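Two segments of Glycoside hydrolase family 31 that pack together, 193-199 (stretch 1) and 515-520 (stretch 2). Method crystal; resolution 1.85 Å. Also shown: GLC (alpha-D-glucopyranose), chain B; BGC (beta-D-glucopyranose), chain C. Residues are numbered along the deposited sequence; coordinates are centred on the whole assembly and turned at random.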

# COMPACT_ATOMS: atom_id res chain seq x y z
N ASP A 193 1.88 12.81 4.20
CA ASP A 193 0.76 12.99 3.29
C ASP A 193 0.03 11.66 3.15
O ASP A 193 0.47 10.65 3.70
CB ASP A 193 1.21 13.62 1.94
CG ASP A 193 2.01 12.67 1.02
OD1 ASP A 193 2.54 11.62 1.46
OD2 ASP A 193 2.10 12.99 -0.19
N SER A 194 -1.12 11.69 2.48
CA SER A 194 -1.93 10.53 2.22
C SER A 194 -2.22 10.42 0.73
O SER A 194 -3.18 11.03 0.21
CB SER A 194 -3.22 10.55 3.05
OG SER A 194 -2.87 10.24 4.42
N VAL A 195 -1.34 9.67 0.05
CA VAL A 195 -1.45 9.36 -1.37
C VAL A 195 -1.01 7.91 -1.54
O VAL A 195 -0.00 7.49 -0.98
CB VAL A 195 -0.63 10.33 -2.27
CG1 VAL A 195 0.87 10.27 -2.01
CG2 VAL A 195 -0.92 10.08 -3.74
N VAL A 196 -1.79 7.13 -2.29
CA VAL A 196 -1.46 5.73 -2.50
C VAL A 196 -0.15 5.71 -3.32
O VAL A 196 -0.02 6.42 -4.33
CB VAL A 196 -2.60 5.01 -3.21
CG1 VAL A 196 -2.17 3.63 -3.66
CG2 VAL A 196 -3.84 4.96 -2.32
N PHE A 197 0.84 4.96 -2.85
CA PHE A 197 2.14 4.91 -3.56
C PHE A 197 2.84 3.59 -3.31
O PHE A 197 2.76 3.03 -2.20
CB PHE A 197 3.05 6.08 -3.13
CG PHE A 197 4.40 6.05 -3.78
CD1 PHE A 197 4.52 6.31 -5.14
CD2 PHE A 197 5.53 5.73 -3.08
CE1 PHE A 197 5.75 6.29 -5.77
CE2 PHE A 197 6.77 5.69 -3.71
CZ PHE A 197 6.88 5.96 -5.06
N GLU A 198 3.52 3.09 -4.34
CA GLU A 198 4.34 1.90 -4.20
C GLU A 198 5.79 2.24 -3.86
O GLU A 198 6.60 2.50 -4.75
CB GLU A 198 4.29 1.01 -5.44
CG GLU A 198 4.91 -0.35 -5.12
CD GLU A 198 5.71 -1.00 -6.24
OE1 GLU A 198 5.36 -0.83 -7.44
OE2 GLU A 198 6.66 -1.73 -5.89
N GLN A 199 6.11 2.24 -2.56
CA GLN A 199 7.48 2.38 -2.08
C GLN A 199 8.06 0.99 -1.92
O GLN A 199 7.63 0.25 -1.00
CB GLN A 199 7.52 3.18 -0.77
CG GLN A 199 8.89 3.27 -0.11
CD GLN A 199 9.95 3.85 -1.00
OE1 GLN A 199 9.76 4.90 -1.61
NE2 GLN A 199 11.06 3.15 -1.11
N SER A 515 -4.40 -8.03 -0.08
CA SER A 515 -3.91 -6.83 -0.80
C SER A 515 -2.83 -6.11 0.00
O SER A 515 -2.74 -6.32 1.19
CB SER A 515 -5.05 -5.84 -1.02
OG SER A 515 -6.15 -6.46 -1.65
N ARG A 516 -2.01 -5.31 -0.67
CA ARG A 516 -1.06 -4.42 -0.01
C ARG A 516 -1.49 -2.96 -0.06
O ARG A 516 -1.09 -2.19 0.80
CB ARG A 516 0.37 -4.55 -0.58
CG ARG A 516 0.49 -4.12 -2.05
CD ARG A 516 1.87 -4.37 -2.64
NE ARG A 516 1.98 -3.67 -3.93
CZ ARG A 516 2.99 -3.79 -4.79
NH1 ARG A 516 3.99 -4.63 -4.58
NH2 ARG A 516 3.00 -3.05 -5.90
N SER A 517 -2.26 -2.57 -1.07
CA SER A 517 -2.64 -1.18 -1.18
C SER A 517 -4.12 -0.98 -0.86
O SER A 517 -4.94 -1.90 -0.92
CB SER A 517 -2.27 -0.56 -2.53
OG SER A 517 -3.04 -1.14 -3.56
N GLY A 518 -4.42 0.26 -0.52
CA GLY A 518 -5.76 0.66 -0.12
C GLY A 518 -5.90 2.13 0.25
O GLY A 518 -4.95 2.92 0.13
N PHE A 519 -7.11 2.47 0.70
CA PHE A 519 -7.52 3.81 1.04
C PHE A 519 -8.77 3.70 1.93
O PHE A 519 -9.16 2.59 2.32
CB PHE A 519 -7.80 4.65 -0.24
CG PHE A 519 -7.67 6.14 -0.04
CD1 PHE A 519 -6.43 6.72 0.11
CD2 PHE A 519 -8.79 6.96 -0.01
CE1 PHE A 519 -6.28 8.10 0.28
CE2 PHE A 519 -8.67 8.33 0.18
CZ PHE A 519 -7.43 8.91 0.34
N THR A 520 -9.37 4.81 2.31
CA THR A 520 -10.66 4.82 3.01
C THR A 520 -11.64 3.90 2.29
O THR A 520 -11.77 4.00 1.07
CB THR A 520 -11.22 6.25 3.04
OG1 THR A 520 -10.20 7.17 3.44
CG2 THR A 520 -12.40 6.37 3.98
C1 GLC B . 9.70 -6.31 -7.34
C2 GLC B . 8.83 -6.79 -6.17
C3 GLC B . 7.36 -6.51 -6.45
C4 GLC B . 7.16 -5.03 -6.72
C5 GLC B . 8.04 -4.66 -7.92
C6 GLC B . 7.92 -3.20 -8.32
O2 GLC B . 9.06 -8.18 -5.94
O3 GLC B . 6.57 -6.92 -5.31
O4 GLC B . 5.77 -4.74 -6.96
O5 GLC B . 9.42 -4.94 -7.64
O6 GLC B . 8.55 -2.33 -7.37
C2 BGC C . 4.21 -8.36 -4.09
C3 BGC C . 5.14 -9.54 -3.76
C4 BGC C . 5.06 -10.57 -4.89
C5 BGC C . 5.37 -9.91 -6.25
C6 BGC C . 5.08 -10.91 -7.36
C1 BGC C . 3.68 -8.20 -5.53
O2 BGC C . 4.28 -7.19 -3.25
O3 BGC C . 4.79 -10.13 -2.51
O4 BGC C . 5.98 -11.65 -4.65
O5 BGC C . 4.63 -8.69 -6.50
O6 BGC C . 5.57 -10.42 -8.62

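The two stretches meet in a small, side-chain-mediated contact that joins an apolar patch around Val196 and Phe519 to a salt bridge between Glu198 and Arg516, with no hydrogen bond passing directly from one stretch to the other. The segments lie more than 300 residues apart in sequence and run in roughly opposite directions, their touching parts 155° apart, so that Ser194 lies near Phe519 at one end and Glu198 near Arg516 at the other. The area buried between them is modest, 254 Å² summed over both sides. Their backbones stay well separated: the nearest CA atoms, those of Val196 and Gly518, are 7.1 Å apart, and side chains fill the space between.

Val196 is the centre of the apolar part and loses more surface to the other stretch than any other residue here. Its CA-to-CB bond points toward stretch 2, and with chi1 in the t well its two methyl groups reach different neighbours. Val196 CG2 lies 3.4 Å from Gly518 O and 4.0 Å from Phe519 CD1, while Val196 CG1 packs 4.3 Å from Ser517 CB. A compact, branched side chain suits this position, since it touches three consecutive residues without reaching far. Gly518 takes part through its backbone, in an extended conformation (phi/psi 179/-176). Phe519, also directed toward stretch 1, extends the apolar surface with its ring; Ser194 O approaches the edge of that ring, 4.3 Å from Phe519 CE1. Val195 and Phe197, the neighbours of Val196 in sequence, point away from stretch 2 and make no contact with it.

At the other end the contact becomes polar. The Arg516 side chain is extended beyond chi1 (p), with chi2 and chi3 both t, and this carries its guanidinium to Glu198. Glu198 CG lies over one face of the guanidinium, 3.4 Å from Arg516 NH2, and the carboxylate completes a salt bridge with 3.6 Å between Glu198 OE1 and Arg516 NH2. The acid thus offers aliphatic packing as well as charge.

The bound sugars reinforce this pairing. Glu198 OE2 accepts a very short hydrogen bond of 2.5 Å from GLC O6, and Arg516 NH1 donates to GLC O4 at 3.0 Å and to BGC O2 at 2.9 Å. Both sugar acceptors lie at the guanidinium edge, near its plane, where its N-H groups point, which leaves a face free for Glu198 CG. GLC thus bridges the two stretches alongside their direct salt bridge, bonded to Glu198 OE2 through O6 and to Arg516 NH1 through O4; GLC O4 also donates a weak hydrogen bond to Glu198 OE2 (3.3 Å).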